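Local coordinates for protein tyrosyl-DNA phosphodiesterase 2 (Danio rerio, PDB 4F1H) that belongs to the endonuclease/exonuclease/phosphatase family of DNase I-like fold and holds DNA and a magnesium ion in this structure, at residues Leu155-Val160 with Phe205-Leu210; Asn192-Val197 with Cys234-Ser239. All coordinates share one frame; numbering follows the deposited sequence.

Contact 1 of 2, residues Leu155-Val160 with Phe205-Leu210. With nucleotides of chain A.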
loop_
_atom_site.group_PDB
_atom_site.type_symbol
_atom_site.label_atom_id
_atom_site.label_comp_id
_atom_site.label_asym_id
_atom_site.label_seq_id
_atom_site.Cartn_x
_atom_site.Cartn_y
_atom_site.Cartn_z
ATOM N N LEU B 155 5.505 8.595 2.554
ATOM C CA LEU B 155 4.946 7.270 2.219
ATOM C C LEU B 155 5.894 6.390 1.436
ATOM O O LEU B 155 6.712 6.838 0.614
ATOM C CB LEU B 155 3.656 7.420 1.392
ATOM C CG LEU B 155 2.466 7.809 2.281
ATOM C CD1 LEU B 155 1.280 8.266 1.392
ATOM C CD2 LEU B 155 2.052 6.734 3.326
ATOM N N ARG B 156 5.746 5.102 1.701
ATOM C CA ARG B 156 6.328 4.061 0.840
ATOM C C ARG B 156 5.146 3.449 0.073
ATOM O O ARG B 156 4.023 3.428 0.607
ATOM C CB ARG B 156 6.942 3.014 1.758
ATOM C CG ARG B 156 8.304 3.371 2.291
ATOM C CD ARG B 156 8.292 4.501 3.315
ATOM N NE ARG B 156 9.658 4.751 3.754
ATOM C CZ ARG B 156 10.036 5.686 4.616
ATOM N NH1 ARG B 156 9.160 6.564 5.170
ATOM N NH2 ARG B 156 11.327 5.738 4.919
ATOM N N ASP B 157 5.363 2.979 -1.164
ATOM C CA ASP B 157 4.261 2.434 -1.981
ATOM C C ASP B 157 3.433 1.393 -1.247
ATOM O O ASP B 157 2.195 1.361 -1.388
ATOM C CB ASP B 157 4.755 1.764 -3.268
ATOM C CG ASP B 157 5.377 2.726 -4.238
ATOM O OD1 ASP B 157 5.270 3.959 -4.047
ATOM O OD2 ASP B 157 5.975 2.233 -5.215
ATOM N N ALA B 158 4.103 0.503 -0.513
ATOM C CA ALA B 158 3.330 -0.520 0.177
ATOM C C ALA B 158 2.412 0.014 1.273
ATOM O O ALA B 158 1.380 -0.589 1.591
ATOM C CB ALA B 158 4.245 -1.568 0.720
ATOM N N GLU B 159 2.766 1.154 1.860
ATOM C CA GLU B 159 1.925 1.699 2.922
ATOM C C GLU B 159 0.566 2.110 2.390
ATOM O O GLU B 159 -0.448 1.994 3.093
ATOM C CB GLU B 159 2.629 2.876 3.611
ATOM C CG GLU B 159 3.842 2.411 4.376
ATOM C CD GLU B 159 4.736 3.515 4.944
ATOM O OE1 GLU B 159 4.579 4.714 4.591
ATOM O OE2 GLU B 159 5.637 3.166 5.752
ATOM N N VAL B 160 0.542 2.590 1.141
ATOM C CA VAL B 160 -0.702 2.927 0.482
ATOM C C VAL B 160 -1.494 1.646 0.136
ATOM O O VAL B 160 -2.688 1.557 0.434
ATOM C CB VAL B 160 -0.439 3.752 -0.785
ATOM C CG1 VAL B 160 -1.743 4.115 -1.442
ATOM C CG2 VAL B 160 0.333 5.020 -0.379
ATOM N N PHE B 205 8.465 10.680 -1.371
ATOM C CA PHE B 205 7.764 11.085 -0.135
ATOM C C PHE B 205 6.711 12.153 -0.420
ATOM O O PHE B 205 5.684 12.224 0.265
ATOM C CB PHE B 205 8.787 11.654 0.879
ATOM C CG PHE B 205 9.650 10.605 1.555
ATOM C CD1 PHE B 205 9.240 9.262 1.633
ATOM C CD2 PHE B 205 10.859 10.980 2.135
ATOM C CE1 PHE B 205 10.069 8.311 2.290
ATOM C CE2 PHE B 205 11.667 10.050 2.766
ATOM C CZ PHE B 205 11.251 8.709 2.853
ATOM N N ASP B 206 6.979 12.994 -1.424
ATOM C CA ASP B 206 6.109 14.114 -1.701
ATOM C C ASP B 206 5.146 13.686 -2.772
ATOM O O ASP B 206 5.568 13.238 -3.853
ATOM C CB ASP B 206 6.999 15.272 -2.136
ATOM C CG ASP B 206 7.969 15.642 -1.022
ATOM O OD1 ASP B 206 7.528 16.338 -0.059
ATOM O OD2 ASP B 206 9.133 15.169 -1.020
ATOM N N ARG B 207 3.850 13.797 -2.465
ATOM C CA ARG B 207 2.803 13.279 -3.340
ATOM C C ARG B 207 1.620 14.208 -3.389
ATOM O O ARG B 207 1.379 14.966 -2.443
ATOM C CB ARG B 207 2.310 11.882 -2.892
ATOM C CG ARG B 207 3.440 10.848 -2.690
ATOM C CD ARG B 207 2.884 9.440 -2.428
ATOM N NE ARG B 207 4.026 8.541 -2.316
ATOM C CZ ARG B 207 3.988 7.210 -2.443
ATOM N NH1 ARG B 207 2.838 6.570 -2.656
ATOM N NH2 ARG B 207 5.128 6.522 -2.351
ATOM N N ILE B 208 0.894 14.151 -4.502
ATOM C CA ILE B 208 -0.320 14.956 -4.707
ATOM C C ILE B 208 -1.468 14.008 -4.993
ATOM O O ILE B 208 -1.351 13.132 -5.892
ATOM C CB ILE B 208 -0.179 15.867 -5.938
ATOM C CG1 ILE B 208 1.087 16.722 -5.812
ATOM C CG2 ILE B 208 -1.421 16.715 -6.140
ATOM C CD1 ILE B 208 1.444 17.450 -7.125
ATOM N N PHE B 209 -2.572 14.180 -4.260
ATOM C CA PHE B 209 -3.817 13.391 -4.465
ATOM C C PHE B 209 -4.881 14.327 -5.014
ATOM O O PHE B 209 -5.017 15.469 -4.554
ATOM C CB PHE B 209 -4.281 12.739 -3.149
ATOM C CG PHE B 209 -3.266 11.783 -2.540
ATOM C CD1 PHE B 209 -2.450 10.985 -3.347
ATOM C CD2 PHE B 209 -3.113 11.723 -1.155
ATOM C CE1 PHE B 209 -1.508 10.121 -2.775
ATOM C CE2 PHE B 209 -2.192 10.851 -0.573
ATOM C CZ PHE B 209 -1.372 10.065 -1.391
ATOM N N LEU B 210 -5.625 13.860 -6.014
ATOM C CA LEU B 210 -6.600 14.687 -6.720
ATOM C C LEU B 210 -7.947 13.998 -6.755
ATOM O O LEU B 210 -8.026 12.802 -7.033
ATOM C CB LEU B 210 -6.100 14.961 -8.150
ATOM C CG LEU B 210 -7.118 15.598 -9.102
ATOM C CD1 LEU B 210 -7.425 17.059 -8.666
ATOM C CD2 LEU B 210 -6.609 15.570 -10.556
ATOM P P DG A 2 13.816 7.922 7.003
ATOM O OP1 DG A 2 12.560 7.877 6.207
ATOM O OP2 DG A 2 13.868 7.329 8.391
ATOM O "O5'" DG A 2 14.997 7.151 6.248
ATOM C "C5'" DG A 2 15.305 7.574 4.924
ATOM C "C4'" DG A 2 15.795 6.344 4.186
ATOM O "O4'" DG A 2 17.147 6.039 4.643
ATOM C "C3'" DG A 2 14.976 5.072 4.347
ATOM O "O3'" DG A 2 14.811 4.600 3.006
ATOM C "C2'" DG A 2 15.896 4.148 5.152
ATOM C "C1'" DG A 2 17.268 4.634 4.700
ATOM N N9 DG A 2 18.360 4.381 5.631
ATOM C C8 DG A 2 18.492 4.813 6.955
ATOM N N7 DG A 2 19.633 4.414 7.512
ATOM C C5 DG A 2 20.264 3.676 6.476
ATOM C C6 DG A 2 21.508 2.980 6.453
ATOM O O6 DG A 2 22.328 2.895 7.366
ATOM N N1 DG A 2 21.776 2.372 5.225
ATOM C C2 DG A 2 20.932 2.449 4.133
ATOM N N2 DG A 2 21.315 1.812 3.011
ATOM N N3 DG A 2 19.753 3.069 4.147
ATOM C C4 DG A 2 19.502 3.678 5.333
ATOM P P DC A 3 13.730 3.464 2.639
ATOM O OP1 DC A 3 12.436 3.824 3.233
ATOM O OP2 DC A 3 14.332 2.115 2.924
ATOM O "O5'" DC A 3 13.647 3.620 1.060
ATOM C "C5'" DC A 3 14.909 3.643 0.345
ATOM C "C4'" DC A 3 14.570 3.758 -1.117
ATOM O "O4'" DC A 3 15.798 3.941 -1.916
ATOM C "C3'" DC A 3 13.816 2.566 -1.694
ATOM O "O3'" DC A 3 12.731 3.111 -2.443
ATOM C "C2'" DC A 3 14.885 1.873 -2.560
ATOM C "C1'" DC A 3 15.707 3.067 -3.038
ATOM N N1 DC A 3 17.132 2.781 -3.346
ATOM C C2 DC A 3 17.637 3.233 -4.574
ATOM O O2 DC A 3 16.881 3.810 -5.375
ATOM N N3 DC A 3 18.952 2.995 -4.851
ATOM C C4 DC A 3 19.710 2.351 -3.950
ATOM N N4 DC A 3 20.997 2.141 -4.274
ATOM C C5 DC A 3 19.204 1.889 -2.687
ATOM C C6 DC A 3 17.911 2.135 -2.424
HETATM O O HOH W 1 1.776 4.022 -4.102
#
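Phe205 lies against the guanidinium of Arg156 while that same arginine grips two successive phosphates of the bound DNA. In this DNase I-like fold the contact joins the start of helix 157-161 to strand 202-211 of one of the two β-sheets. Phe205 CE1 sits over the centre of the Arg156 guanidinium, 3.5 Å from its CZ, but ring and guanidinium planes are 53° apart, so the two groups do not stack in parallel. At the guanidinium edge, near its plane, Arg156 NH2 donates to OP1 of DG2 and to OP1 of DC3 of chain A, 2.8 Å in each case, and NE adds a second bond to the DC3 oxygen. Arg156 NH1 is held by the carbonyl of Asn154. Arg156 is also the N-cap residue, and its backbone N donates to Glu159 OE1 at 3.1 Å, from above the carboxylate plane; Glu159 in turn forms a salt bridge with Arg127 of helix 124-140.

Deeper in, Arg207 reaches across from the strand with its chain extended from CG to NE. Leu155 CB covers the centre of one guanidinium face, and Arg207 NE is bonded to the carbonyl of Arg204. Farther along the leucine side chain, Leu155 CD1 touches CZ at the edge of the Phe209 ring (4.2 Å). Arg207 NH2 forms a salt bridge with Asp157 OD1 at 3.1 Å, a bent bond (139°) with the carboxylate and guanidinium planes 66° apart, and water 1 accepts from Arg207 NH1 at 3.1 Å.

Contact 2 of 2, residues Asn192-Val197 with Cys234-Ser239. With nucleotides of chain A.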
loop_
_atom_site.group_PDB
_atom_site.type_symbol
_atom_site.label_atom_id
_atom_site.label_comp_id
_atom_site.label_asym_id
_atom_site.label_seq_id
_atom_site.Cartn_x
_atom_site.Cartn_y
_atom_site.Cartn_z
ATOM N N ASN B 192 20.996 14.710 -4.059
ATOM C CA ASN B 192 20.933 15.856 -3.138
ATOM C C ASN B 192 21.935 15.668 -1.976
ATOM O O ASN B 192 21.849 14.686 -1.220
ATOM C CB ASN B 192 19.485 16.007 -2.590
ATOM C CG ASN B 192 19.275 17.314 -1.822
ATOM O OD1 ASN B 192 20.035 17.653 -0.901
ATOM N ND2 ASN B 192 18.240 18.055 -2.184
ATOM N N SER B 193 22.855 16.616 -1.821
ATOM C CA SER B 193 23.953 16.477 -0.854
ATOM C C SER B 193 23.750 17.301 0.418
ATOM O O SER B 193 24.684 17.459 1.237
ATOM C CB SER B 193 25.275 16.865 -1.528
ATOM O OG SER B 193 25.155 18.174 -2.095
ATOM N N ASN B 194 22.548 17.835 0.617
ATOM C CA ASN B 194 22.348 18.683 1.794
ATOM C C ASN B 194 22.457 17.869 3.065
ATOM O O ASN B 194 22.982 18.346 4.070
ATOM C CB ASN B 194 20.981 19.346 1.788
ATOM C CG ASN B 194 20.987 20.642 1.043
ATOM O OD1 ASN B 194 21.881 20.894 0.206
ATOM N ND2 ASN B 194 19.995 21.493 1.346
ATOM N N LYS B 195 21.929 16.657 3.020
ATOM C CA LYS B 195 22.049 15.740 4.160
ATOM C C LYS B 195 23.304 14.898 3.964
ATOM O O LYS B 195 23.502 14.285 2.909
ATOM C CB LYS B 195 20.795 14.856 4.282
ATOM C CG LYS B 195 20.021 15.061 5.578
ATOM C CD LYS B 195 18.562 14.590 5.476
ATOM C CE LYS B 195 18.198 13.613 6.617
ATOM N NZ LYS B 195 16.909 13.913 7.365
ATOM N N THR B 196 24.186 14.892 4.955
ATOM C CA THR B 196 25.404 14.104 4.814
ATOM C C THR B 196 25.146 12.717 5.382
ATOM O O THR B 196 25.013 12.557 6.613
ATOM C CB THR B 196 26.605 14.770 5.494
ATOM O OG1 THR B 196 26.564 14.529 6.905
ATOM C CG2 THR B 196 26.560 16.257 5.251
ATOM N N VAL B 197 25.020 11.744 4.474
ATOM C CA VAL B 197 24.794 10.324 4.810
ATOM C C VAL B 197 25.658 9.456 3.904
ATOM O O VAL B 197 25.977 9.862 2.778
ATOM C CB VAL B 197 23.302 9.872 4.654
ATOM C CG1 VAL B 197 22.375 10.669 5.563
ATOM C CG2 VAL B 197 22.835 9.960 3.192
ATOM N N CYS B 234 25.147 29.763 -2.199
ATOM C CA CYS B 234 25.789 29.299 -0.971
ATOM C C CYS B 234 26.347 27.878 -1.056
ATOM O O CYS B 234 27.005 27.416 -0.117
ATOM C CB CYS B 234 24.828 29.412 0.213
ATOM S SG CYS B 234 23.407 28.260 0.116
ATOM N N GLY B 235 26.079 27.182 -2.162
ATOM C CA GLY B 235 26.650 25.863 -2.388
ATOM C C GLY B 235 25.805 24.728 -1.811
ATOM O O GLY B 235 26.220 23.568 -1.807
ATOM N N ARG B 236 24.612 25.073 -1.318
ATOM C CA ARG B 236 23.645 24.051 -0.909
ATOM C C ARG B 236 22.364 24.157 -1.733
ATOM O O ARG B 236 22.093 25.193 -2.347
ATOM C CB ARG B 236 23.315 24.215 0.568
ATOM C CG ARG B 236 24.580 24.225 1.443
ATOM C CD ARG B 236 24.226 24.138 2.913
ATOM N NE ARG B 236 23.882 22.779 3.328
ATOM C CZ ARG B 236 22.808 22.495 4.059
ATOM N NH1 ARG B 236 22.550 21.235 4.425
ATOM N NH2 ARG B 236 21.977 23.476 4.423
ATOM N N TYR B 237 21.573 23.084 -1.708
ATOM C CA TYR B 237 20.232 23.086 -2.309
ATOM C C TYR B 237 19.241 23.793 -1.401
ATOM O O TYR B 237 19.450 23.930 -0.187
ATOM C CB TYR B 237 19.761 21.635 -2.564
ATOM C CG TYR B 237 20.657 20.923 -3.558
ATOM C CD1 TYR B 237 20.523 21.162 -4.927
ATOM C CD2 TYR B 237 21.666 20.081 -3.137
ATOM C CE1 TYR B 237 21.370 20.552 -5.843
ATOM C CE2 TYR B 237 22.524 19.462 -4.065
ATOM C CZ TYR B 237 22.359 19.706 -5.398
ATOM O OH TYR B 237 23.200 19.100 -6.330
ATOM N N THR B 238 18.126 24.213 -1.988
ATOM C CA THR B 238 17.105 24.907 -1.221
ATOM C C THR B 238 16.627 24.016 -0.049
ATOM O O THR B 238 16.401 24.510 1.084
ATOM C CB THR B 238 15.910 25.233 -2.155
ATOM O OG1 THR B 238 16.345 26.172 -3.159
ATOM C CG2 THR B 238 14.759 25.846 -1.383
ATOM N N SER B 239 16.520 22.713 -0.322
ATOM C CA SER B 239 16.086 21.739 0.689
ATOM C C SER B 239 16.682 20.373 0.445
ATOM O O SER B 239 17.240 20.147 -0.622
ATOM C CB SER B 239 14.571 21.616 0.551
ATOM O OG SER B 239 14.053 20.734 1.501
ATOM O OP3 DT A 1 10.012 14.126 7.166
ATOM P P DT A 1 11.049 14.012 6.093
ATOM O OP1 DT A 1 11.685 15.254 5.679
ATOM O OP2 DT A 1 10.483 13.443 4.820
ATOM O "O5'" DT A 1 12.092 12.938 6.613
ATOM C "C5'" DT A 1 13.352 12.851 5.925
ATOM C "C4'" DT A 1 14.164 11.801 6.654
ATOM O "O4'" DT A 1 14.620 12.425 7.887
ATOM C "C3'" DT A 1 13.411 10.524 7.046
ATOM O "O3'" DT A 1 14.339 9.423 7.049
ATOM C "C2'" DT A 1 12.954 10.811 8.473
ATOM C "C1'" DT A 1 14.139 11.626 8.990
ATOM N N1 DT A 1 13.811 12.497 10.156
ATOM C C2 DT A 1 14.461 12.252 11.350
ATOM O O2 DT A 1 15.285 11.336 11.500
ATOM N N3 DT A 1 14.095 13.093 12.368
ATOM C C4 DT A 1 13.183 14.143 12.328
ATOM O O4 DT A 1 12.946 14.848 13.326
ATOM C C5 DT A 1 12.551 14.332 11.034
ATOM C C7 DT A 1 11.514 15.398 10.848
ATOM C C6 DT A 1 12.881 13.525 10.014
HETATM O O HOH W 2 24.828 17.146 -5.352
#
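Asn194 and Tyr237 exchange two hydrogen bonds, the side-chain amide of the first reading the backbone of the second much as a peptide group would. This joins two loops of the DNase I-like domain, one leading into strand 202-211 and the other into strand 243-249. Tyr237 N donates to a lone pair of Asn194 OD1 at 2.9 Å, and Asn194 ND2 returns a bond to Tyr237 O, which it meets from above the carbonyl plane. A third hydrogen bond from a side-chain amide runs from Asn192 ND2 to Ser239 O at 2.8 Å, nearly straight (160°) and on a lone pair. Asn192 OD1 accepts from Asn194 N at 2.9 Å, closing an Asx turn; with OD1 so engaged and ND2 on Ser239 O, both ends of the amide are held. Arg236 NH1 donates to Asn194 O at 2.9 Å and also forms a salt bridge with Asp15.

Flat groups stack as well. The Arg236 guanidinium lies over the Asn194 amide with planes 17° apart, Asn194 CG being offset toward the guanidinium rim. The Tyr237 ring takes Asn194 OD1 and Ser193 OG at its edge, the latter 3.5 Å from CE2, and packs edge-to-face with Trp242.

At the solvent and DNA margins, water 2 lies 2.7 Å from Tyr237 OH, while Lys195 NZ donates to O4' of DT1 of chain A at 2.8 Å. With no strand pairing between the loops, their backbone groups are met by side chains, consistent with the loops being positioned mainly by directional polar bonds, from the asparagine amides and Arg236.

Both contacts touch the bound DNA and lie near the magnesium ion, the side chain of Phe205 about 8 Å and that of Ser239 about 7 Å from it, yet they share no segment. Both are partly buried; the centre of contact 1 is about 11 Å and that of contact 2 about 20 Å from the chain centre, contact 2 being the more peripheral. Contact 1 ties a short helix to a sheet strand through an arginine-aspartate salt bridge and arginine-hydrocarbon packing; contact 2 joins two loops through amide-to-backbone bonds and an arginine-amide stack. The segments alternate in sequence, 192-197 leading into the strand that carries 205-210. Contact 1 meets DNA phosphates, contact 2 a sugar oxygen.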